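Kelch-like protein 7 (Homo sapiens, PDB 3II7) serves, through a chain that includes this Kelch-repeat domain, as substrate-specific adapter of a CUL3-RBX1 E3 ubiquitin ligase that ubiquitinates proteins for degradation. Local coordinates at residues 181-193 against 220-232. Numbering follows the deposited sequence.
Sequences WTELCPMIEARKN and YYDIKLNEWKMVS
Two hydrogen bonds tie Cys185 to 220-232, one through each of its backbone polar atoms. Its N points almost straight at Asn226 OD1 (3.0 Å, 173° at the hydrogen), while its O takes the indole NE1 of Trp228 at 2.8 Å. That second bond is more bent, 135°: the oxygen lies in the indole plane, but NE1 sits well above the carbonyl plane. Asn226 OD1 also accepts from Tyr221 OH at 2.6 Å, and the two donors are tilted modestly to opposite sides of the amide plane. A water joins the other amide atom, ND2, to Glu183 O.

Apolar contacts fill in around these bonds. Met187 lays CG over one face of the indole, 3.4 Å from the centroid of the six-membered ring in a CH-pi contact; with CG anti to the carbonyl carbon (chi1 -70°) and the chain extended at the next bond, SD lies over the same face as a Met-aromatic contact. Tyr221 CB packs against the opposite face, toward its rim. Leu184 sets both methyls against the phenol, CD1 3.8 Å from Tyr221 CZ. Farther along, Ile188 CD1 rests 3.7 Å from Met230 SD, and the Met230 methyl lies at the edge of the Arg191 guanidinium, whose charge is paired with Glu219.

This is a seam between neighbouring blades of the Kelch beta-propeller: the outermost strand 180-184 and the loop after it, in Kelch 4, meet the strand 218-222 and 227-230 hairpin of Kelch 5, where Asn226 and Glu227 form a G1 bulge opposite Asp222. With one ring edge bonded and atoms packed on both faces, the Trp228 indole has little freedom to turn, and the blades are joined by directional bonds as well as apolar packing.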
ATOM      1  N   TRP A 181       2.068  -9.551  17.884  1.00  4.95           N
ATOM      2  CA  TRP A 181       2.795  -9.786  16.626  1.00  2.43           C
ATOM      3  C   TRP A 181       3.455 -11.158  16.644  1.00  3.23           C
ATOM      4  O   TRP A 181       4.091 -11.555  17.662  1.00  4.67           O
ATOM      5  CB  TRP A 181       3.854  -8.688  16.390  1.00  3.43           C
ATOM      6  CG  TRP A 181       3.282  -7.324  16.035  1.00  2.03           C
ATOM      7  CD1 TRP A 181       3.076  -6.277  16.882  1.00  3.22           C
ATOM      8  CD2 TRP A 181       2.914  -6.857  14.737  1.00  2.18           C
ATOM      9  NE1 TRP A 181       2.603  -5.196  16.200  1.00  3.65           N
ATOM     10  CE2 TRP A 181       2.452  -5.527  14.886  1.00  2.19           C
ATOM     11  CE3 TRP A 181       2.885  -7.450  13.441  1.00  4.88           C
ATOM     12  CZ2 TRP A 181       1.985  -4.763  13.799  1.00  5.39           C
ATOM     13  CZ3 TRP A 181       2.419  -6.693  12.365  1.00  5.86           C
ATOM     14  CH2 TRP A 181       1.983  -5.350  12.557  1.00  6.78           C
ATOM     15  N   THR A 182       3.294 -11.887  15.549  1.00  3.88           N
ATOM     16  CA  THR A 182       3.922 -13.202  15.348  1.00  4.60           C
ATOM     17  C   THR A 182       4.785 -13.202  14.083  1.00  4.49           C
ATOM     18  O   THR A 182       4.303 -12.796  12.989  1.00  4.31           O
ATOM     19  CB  THR A 182       2.865 -14.279  15.250  1.00  3.89           C
ATOM     20  OG1 THR A 182       2.113 -14.295  16.474  1.00  7.76           O
ATOM     21  CG2 THR A 182       3.517 -15.680  15.012  1.00  6.33           C
ATOM     22  N   GLU A 183       6.033 -13.660  14.216  1.00  4.35           N
ATOM     23  CA  GLU A 183       6.932 -13.830  13.089  1.00  6.62           C
ATOM     24  C   GLU A 183       6.434 -14.988  12.202  1.00  5.14           C
ATOM     25  O   GLU A 183       6.134 -16.086  12.702  1.00  6.45           O
ATOM     26  CB  GLU A 183       8.376 -14.106  13.567  1.00  7.79           C
ATOM     27  CG  GLU A 183       9.424 -13.896  12.460  1.00 13.84           C
ATOM     28  CD  GLU A 183       9.675 -12.390  12.139  1.00 29.65           C
ATOM     29  OE1 GLU A 183       9.482 -11.543  13.027  1.00 24.19           O
ATOM     30  OE2 GLU A 183      10.072 -12.067  11.005  1.00 26.08           O
ATOM     31  N   LEU A 184       6.335 -14.719  10.909  1.00  3.82           N
ATOM     32  CA  LEU A 184       5.936 -15.698   9.936  1.00  3.37           C
ATOM     33  C   LEU A 184       7.131 -16.116   9.058  1.00  3.51           C
ATOM     34  O   LEU A 184       8.276 -15.594   9.199  1.00  4.63           O
ATOM     35  CB  LEU A 184       4.802 -15.134   9.085  1.00  4.19           C
ATOM     36  CG  LEU A 184       3.513 -14.832   9.889  1.00  5.40           C
ATOM     37  CD1 LEU A 184       2.467 -14.245   8.921  1.00  7.87           C
ATOM     38  CD2 LEU A 184       2.933 -16.083  10.631  1.00  7.40           C
ATOM     39  N   CYS A 185       6.885 -17.064   8.162  1.00  3.81           N
ATOM     40  CA  CYS A 185       7.871 -17.430   7.166  1.00  4.37           C
ATOM     41  C   CYS A 185       8.287 -16.185   6.384  1.00  3.68           C
ATOM     42  O   CYS A 185       7.431 -15.390   5.976  1.00  3.22           O
ATOM     43  CB  CYS A 185       7.262 -18.448   6.217  1.00  5.65           C
ATOM     44  SG  CYS A 185       8.425 -19.098   4.991  1.00  7.37           S
ATOM     45  N   PRO A 186       9.605 -15.985   6.192  1.00  3.74           N
ATOM     46  CA  PRO A 186      10.047 -14.842   5.409  1.00  3.05           C
ATOM     47  C   PRO A 186       9.790 -15.027   3.896  1.00  4.33           C
ATOM     48  O   PRO A 186       9.706 -16.162   3.396  1.00  4.35           O
ATOM     49  CB  PRO A 186      11.543 -14.784   5.687  1.00  5.99           C
ATOM     50  CG  PRO A 186      11.906 -16.188   5.957  1.00  6.59           C
ATOM     51  CD  PRO A 186      10.744 -16.765   6.704  1.00  4.80           C
ATOM     52  N   MET A 187       9.663 -13.911   3.201  1.00  3.69           N
ATOM     53  CA  MET A 187       9.522 -13.920   1.739  1.00  3.25           C
ATOM     54  C   MET A 187      10.757 -14.563   1.118  1.00  4.45           C
ATOM     55  O   MET A 187      11.852 -14.598   1.744  1.00  4.52           O
ATOM     56  CB  MET A 187       9.348 -12.493   1.180  1.00  6.24           C
ATOM     57  CG  MET A 187       8.036 -11.862   1.524  1.00  4.38           C
ATOM     58  SD  MET A 187       7.844 -10.259   0.752  1.00  6.68           S
ATOM     59  CE  MET A 187       9.195  -9.314   1.518  1.00  9.00           C
ATOM     60  N   ILE A 188      10.582 -15.086  -0.093  1.00  5.33           N
ATOM     61  CA  ILE A 188      11.712 -15.609  -0.870  1.00  3.28           C
ATOM     62  C   ILE A 188      12.677 -14.472  -1.244  1.00  2.39           C
ATOM     63  O   ILE A 188      13.903 -14.627  -1.170  1.00  4.81           O
ATOM     64  CB  ILE A 188      11.216 -16.333  -2.110  1.00  2.00           C
ATOM     65  CG1 ILE A 188      10.387 -17.548  -1.655  1.00  5.17           C
ATOM     66  CG2 ILE A 188      12.383 -16.716  -3.025  1.00  4.41           C
ATOM     67  CD1 ILE A 188       9.559 -18.175  -2.781  1.00  5.66           C
ATOM     68  N   GLU A 189      12.099 -13.314  -1.613  1.00  4.53           N
ATOM     69  CA  GLU A 189      12.859 -12.142  -2.010  1.00  4.05           C
ATOM     70  C   GLU A 189      12.769 -11.083  -0.923  1.00  5.67           C
ATOM     71  O   GLU A 189      11.684 -10.846  -0.384  1.00  6.29           O
ATOM     72  CB  GLU A 189      12.271 -11.560  -3.289  1.00  5.12           C
ATOM     73  CG  GLU A 189      12.527 -12.357  -4.517  1.00 10.27           C
ATOM     74  CD  GLU A 189      13.946 -12.183  -5.116  1.00 12.71           C
ATOM     75  OE1 GLU A 189      14.745 -11.402  -4.595  1.00 16.17           O
ATOM     76  OE2 GLU A 189      14.223 -12.842  -6.124  1.00 14.30           O
ATOM     77  N   ALA A 190      13.888 -10.404  -0.626  1.00  4.55           N
ATOM     78  CA  ALA A 190      13.801  -9.159   0.130  1.00  4.42           C
ATOM     79  C   ALA A 190      13.121  -8.132  -0.797  1.00  3.20           C
ATOM     80  O   ALA A 190      13.408  -8.103  -1.991  1.00  3.88           O
ATOM     81  CB  ALA A 190      15.185  -8.684   0.554  1.00  4.29           C
ATOM     82  N   ARG A 191      12.209  -7.318  -0.265  1.00  3.38           N
ATOM     83  CA  ARG A 191      11.441  -6.348  -1.085  1.00  3.98           C
ATOM     84  C   ARG A 191      11.096  -5.144  -0.266  1.00  3.14           C
ATOM     85  O   ARG A 191      10.708  -5.281   0.900  1.00  3.85           O
ATOM     86  CB  ARG A 191      10.077  -6.910  -1.582  1.00  5.14           C
ATOM     87  CG  ARG A 191      10.111  -8.220  -2.279  1.00  4.86           C
ATOM     88  CD  ARG A 191       8.713  -8.685  -2.624  1.00  3.73           C
ATOM     89  NE  ARG A 191       8.798 -10.029  -3.183  1.00  3.96           N
ATOM     90  CZ  ARG A 191       8.948 -10.309  -4.474  1.00  6.39           C
ATOM     91  NH1 ARG A 191       8.973  -9.362  -5.403  1.00  6.09           N
ATOM     92  NH2 ARG A 191       9.065 -11.561  -4.850  1.00  5.74           N
ATOM     93  N   LYS A 192      11.207  -3.979  -0.894  1.00  2.88           N
ATOM     94  CA  LYS A 192      10.547  -2.759  -0.437  1.00  2.48           C
ATOM     95  C   LYS A 192       9.870  -2.132  -1.648  1.00  2.65           C
ATOM     96  O   LYS A 192      10.205  -2.403  -2.780  1.00  3.00           O
ATOM     97  CB  LYS A 192      11.509  -1.769   0.194  1.00  2.43           C
ATOM     98  CG  LYS A 192      12.554  -1.128  -0.763  1.00  3.05           C
ATOM     99  CD  LYS A 192      13.414  -0.130  -0.011  1.00  5.84           C
ATOM    100  CE  LYS A 192      14.392   0.579  -0.901  1.00 16.31           C
ATOM    101  NZ  LYS A 192      14.996   1.797  -0.229  1.00 18.90           N
ATOM    102  N   ASN A 193       8.908  -1.253  -1.384  1.00  2.00           N
ATOM    103  CA  ASN A 193       8.125  -0.601  -2.429  1.00  2.95           C
ATOM    104  C   ASN A 193       7.389  -1.558  -3.361  1.00  5.01           C
ATOM    105  O   ASN A 193       7.036  -1.193  -4.493  1.00  6.02           O
ATOM    106  CB  ASN A 193       9.003   0.374  -3.268  1.00  3.09           C
ATOM    107  CG  ASN A 193       9.638   1.465  -2.439  1.00  8.48           C
ATOM    108  OD1 ASN A 193      10.861   1.627  -2.446  1.00 11.51           O
ATOM    109  ND2 ASN A 193       8.814   2.205  -1.696  1.00  5.53           N
ATOM    110  N   TYR A 220       3.645 -15.333  -3.458  1.00  3.63           N
ATOM    111  CA  TYR A 220       2.513 -15.224  -2.534  1.00  3.93           C
ATOM    112  C   TYR A 220       2.753 -15.994  -1.251  1.00  3.08           C
ATOM    113  O   TYR A 220       3.512 -16.973  -1.216  1.00  5.00           O
ATOM    114  CB  TYR A 220       1.191 -15.677  -3.153  1.00  5.10           C
ATOM    115  CG  TYR A 220       1.071 -17.151  -3.375  1.00  2.80           C
ATOM    116  CD1 TYR A 220       0.589 -17.983  -2.388  1.00  4.81           C
ATOM    117  CD2 TYR A 220       1.419 -17.707  -4.578  1.00  8.86           C
ATOM    118  CE1 TYR A 220       0.479 -19.341  -2.592  1.00  9.96           C
ATOM    119  CE2 TYR A 220       1.320 -19.069  -4.789  1.00  9.25           C
ATOM    120  CZ  TYR A 220       0.837 -19.870  -3.802  1.00  7.63           C
ATOM    121  OH  TYR A 220       0.718 -21.221  -4.029  1.00 11.78           O
ATOM    122  N   TYR A 221       2.083 -15.520  -0.210  1.00  3.97           N
ATOM    123  CA  TYR A 221       2.090 -16.148   1.093  1.00  2.06           C
ATOM    124  C   TYR A 221       0.858 -17.011   1.219  1.00  2.96           C
ATOM    125  O   TYR A 221      -0.268 -16.513   1.133  1.00  3.77           O
ATOM    126  CB  TYR A 221       2.077 -15.096   2.186  1.00  4.21           C
ATOM    127  CG  TYR A 221       2.118 -15.689   3.586  1.00  5.58           C
ATOM    128  CD1 TYR A 221       3.217 -16.424   4.011  1.00  6.61           C
ATOM    129  CD2 TYR A 221       1.042 -15.518   4.460  1.00  3.58           C
ATOM    130  CE1 TYR A 221       3.259 -16.974   5.261  1.00  5.12           C
ATOM    131  CE2 TYR A 221       1.067 -16.062   5.743  1.00  3.23           C
ATOM    132  CZ  TYR A 221       2.155 -16.803   6.134  1.00  3.44           C
ATOM    133  OH  TYR A 221       2.176 -17.333   7.398  1.00  4.94           O
ATOM    134  N   ASP A 222       1.085 -18.306   1.412  1.00  4.16           N
ATOM    135  CA  ASP A 222       0.022 -19.264   1.675  1.00  4.01           C
ATOM    136  C   ASP A 222      -0.285 -19.202   3.152  1.00  4.15           C
ATOM    137  O   ASP A 222       0.504 -19.659   4.001  1.00  5.18           O
ATOM    138  CB  ASP A 222       0.477 -20.663   1.253  1.00  4.22           C
ATOM    139  CG  ASP A 222      -0.660 -21.658   1.244  1.00  7.59           C
ATOM    140  OD1 ASP A 222      -1.374 -21.747   2.250  1.00  4.00           O
ATOM    141  OD2 ASP A 222      -0.838 -22.337   0.208  1.00 11.56           O
ATOM    142  N   ILE A 223      -1.399 -18.578   3.486  1.00  4.99           N
ATOM    143  CA  ILE A 223      -1.762 -18.373   4.888  1.00  4.68           C
ATOM    144  C   ILE A 223      -1.893 -19.683   5.644  1.00  4.34           C
ATOM    145  O   ILE A 223      -1.438 -19.799   6.765  1.00  7.31           O
ATOM    146  CB  ILE A 223      -3.053 -17.511   4.965  1.00  4.45           C
ATOM    147  CG1 ILE A 223      -2.779 -16.110   4.441  1.00  6.73           C
ATOM    148  CG2 ILE A 223      -3.622 -17.431   6.415  1.00  8.08           C
ATOM    149  CD1 ILE A 223      -4.060 -15.228   4.265  1.00  6.67           C
ATOM    150  N   LYS A 224      -2.510 -20.685   5.021  1.00  3.47           N
ATOM    151  CA  LYS A 224      -2.678 -21.995   5.632  1.00  4.87           C
ATOM    152  C   LYS A 224      -1.385 -22.748   5.863  1.00  6.59           C
ATOM    153  O   LYS A 224      -1.234 -23.372   6.921  1.00 10.08           O
ATOM    154  CB  LYS A 224      -3.659 -22.834   4.767  1.00  8.82           C
ATOM    155  CG  LYS A 224      -4.024 -24.206   5.299  1.00 12.21           C
ATOM    156  CD  LYS A 224      -4.646 -24.168   6.707  1.00 13.68           C
ATOM    157  CE  LYS A 224      -5.730 -25.271   6.885  1.00 18.53           C
ATOM    158  NZ  LYS A 224      -7.096 -24.823   6.360  1.00 12.69           N
ATOM    159  N   LEU A 225      -0.447 -22.696   4.896  1.00  4.77           N
ATOM    160  CA  LEU A 225       0.799 -23.469   4.986  1.00  5.97           C
ATOM    161  C   LEU A 225       1.956 -22.689   5.664  1.00  5.35           C
ATOM    162  O   LEU A 225       2.975 -23.294   6.015  1.00  6.34           O
ATOM    163  CB  LEU A 225       1.264 -23.919   3.597  1.00 10.80           C
ATOM    164  CG  LEU A 225       0.350 -24.913   2.862  1.00 16.62           C
ATOM    165  CD1 LEU A 225       0.898 -25.190   1.465  1.00 16.60           C
ATOM    166  CD2 LEU A 225       0.183 -26.193   3.644  1.00 13.07           C
ATOM    167  N   ASN A 226       1.806 -21.365   5.825  1.00  4.89           N
ATOM    168  CA  ASN A 226       2.875 -20.511   6.320  1.00  2.11           C
ATOM    169  C   ASN A 226       4.140 -20.689   5.459  1.00  4.16           C
ATOM    170  O   ASN A 226       5.225 -21.008   5.962  1.00  5.08           O
ATOM    171  CB  ASN A 226       3.152 -20.739   7.825  1.00  4.35           C
ATOM    172  CG  ASN A 226       4.262 -19.824   8.376  1.00  5.44           C
ATOM    173  OD1 ASN A 226       4.354 -18.616   8.049  1.00  3.74           O
ATOM    174  ND2 ASN A 226       5.103 -20.395   9.227  1.00  8.52           N
ATOM    175  N   GLU A 227       3.948 -20.545   4.147  1.00  3.93           N
ATOM    176  CA  GLU A 227       5.031 -20.663   3.162  1.00  5.74           C
ATOM    177  C   GLU A 227       4.812 -19.633   2.100  1.00  7.51           C
ATOM    178  O   GLU A 227       3.670 -19.297   1.783  1.00  6.34           O
ATOM    179  CB  GLU A 227       5.039 -22.007   2.420  1.00  8.89           C
ATOM    180  CG  GLU A 227       4.971 -23.262   3.255  1.00 19.28           C
ATOM    181  CD  GLU A 227       4.879 -24.550   2.389  1.00 26.68           C
ATOM    182  OE1 GLU A 227       4.815 -24.451   1.130  1.00 24.03           O
ATOM    183  OE2 GLU A 227       4.859 -25.657   2.983  1.00 32.51           O
ATOM    184  N   TRP A 228       5.910 -19.148   1.534  1.00  4.92           N
ATOM    185  CA  TRP A 228       5.866 -18.297   0.363  1.00  3.48           C
ATOM    186  C   TRP A 228       6.282 -19.095  -0.860  1.00  3.91           C
ATOM    187  O   TRP A 228       7.208 -19.940  -0.806  1.00  5.99           O
ATOM    188  CB  TRP A 228       6.821 -17.105   0.518  1.00  3.80           C
ATOM    189  CG  TRP A 228       6.421 -16.050   1.551  1.00  2.77           C
ATOM    190  CD1 TRP A 228       6.700 -16.070   2.887  1.00  5.81           C
ATOM    191  CD2 TRP A 228       5.747 -14.823   1.308  1.00  2.00           C
ATOM    192  NE1 TRP A 228       6.227 -14.945   3.473  1.00  4.81           N
ATOM    193  CE2 TRP A 228       5.616 -14.172   2.526  1.00  2.16           C
ATOM    194  CE3 TRP A 228       5.201 -14.217   0.159  1.00  3.07           C
ATOM    195  CZ2 TRP A 228       4.997 -12.931   2.640  1.00  4.02           C
ATOM    196  CZ3 TRP A 228       4.588 -12.993   0.284  1.00  5.98           C
ATOM    197  CH2 TRP A 228       4.479 -12.370   1.488  1.00  4.87           C
ATOM    198  N   LYS A 229       5.627 -18.793  -1.993  1.00  4.65           N
ATOM    199  CA  LYS A 229       5.834 -19.492  -3.247  1.00  6.39           C
ATOM    200  C   LYS A 229       5.883 -18.482  -4.387  1.00  4.81           C
ATOM    201  O   LYS A 229       5.022 -17.577  -4.454  1.00  3.63           O
ATOM    202  CB  LYS A 229       4.672 -20.475  -3.472  1.00  8.95           C
ATOM    203  CG  LYS A 229       4.653 -21.653  -2.502  1.00 18.55           C
ATOM    204  CD  LYS A 229       3.701 -22.770  -2.985  1.00 29.44           C
ATOM    205  CE  LYS A 229       3.084 -23.526  -1.815  1.00 42.32           C
ATOM    206  NZ  LYS A 229       2.067 -22.687  -1.081  1.00 37.69           N
ATOM    207  N   MET A 230       6.873 -18.639  -5.277  1.00  6.27           N
ATOM    208  CA  MET A 230       6.955 -17.829  -6.511  1.00  6.16           C
ATOM    209  C   MET A 230       5.848 -18.195  -7.502  1.00  5.99           C
ATOM    210  O   MET A 230       5.480 -19.357  -7.658  1.00  6.14           O
ATOM    211  CB  MET A 230       8.288 -18.034  -7.243  1.00  9.02           C
ATOM    212  CG  MET A 230       9.557 -17.749  -6.468  1.00 10.32           C
ATOM    213  SD  MET A 230       9.662 -16.085  -5.794  1.00 13.98           S
ATOM    214  CE  MET A 230       9.296 -15.038  -7.104  1.00  2.00           C
ATOM    215  N   VAL A 231       5.337 -17.177  -8.181  1.00  6.42           N
ATOM    216  CA  VAL A 231       4.444 -17.352  -9.314  1.00  3.48           C
ATOM    217  C   VAL A 231       5.077 -16.687 -10.533  1.00  3.51           C
ATOM    218  O   VAL A 231       6.283 -16.404 -10.529  1.00  4.25           O
ATOM    219  CB  VAL A 231       2.999 -16.848  -8.997  1.00  4.05           C
ATOM    220  CG1 VAL A 231       2.396 -17.691  -7.882  1.00  6.46           C
ATOM    221  CG2 VAL A 231       2.990 -15.385  -8.647  1.00  5.26           C
ATOM    222  N   SER A 232       4.308 -16.508 -11.607  1.00  3.70           N
ATOM    223  CA  SER A 232       4.861 -15.943 -12.834  1.00  2.78           C
ATOM    224  C   SER A 232       5.244 -14.494 -12.620  1.00  2.00           C
ATOM    225  O   SER A 232       4.537 -13.750 -11.914  1.00  4.28           O
ATOM    226  CB  SER A 232       3.846 -16.018 -13.986  1.00  4.84           C
ATOM    227  OG  SER A 232       3.697 -17.361 -14.461  1.00  8.95           O
TER
HETATM  228  O   HOH W   1       6.744 -18.855  11.307  1.00 23.84           O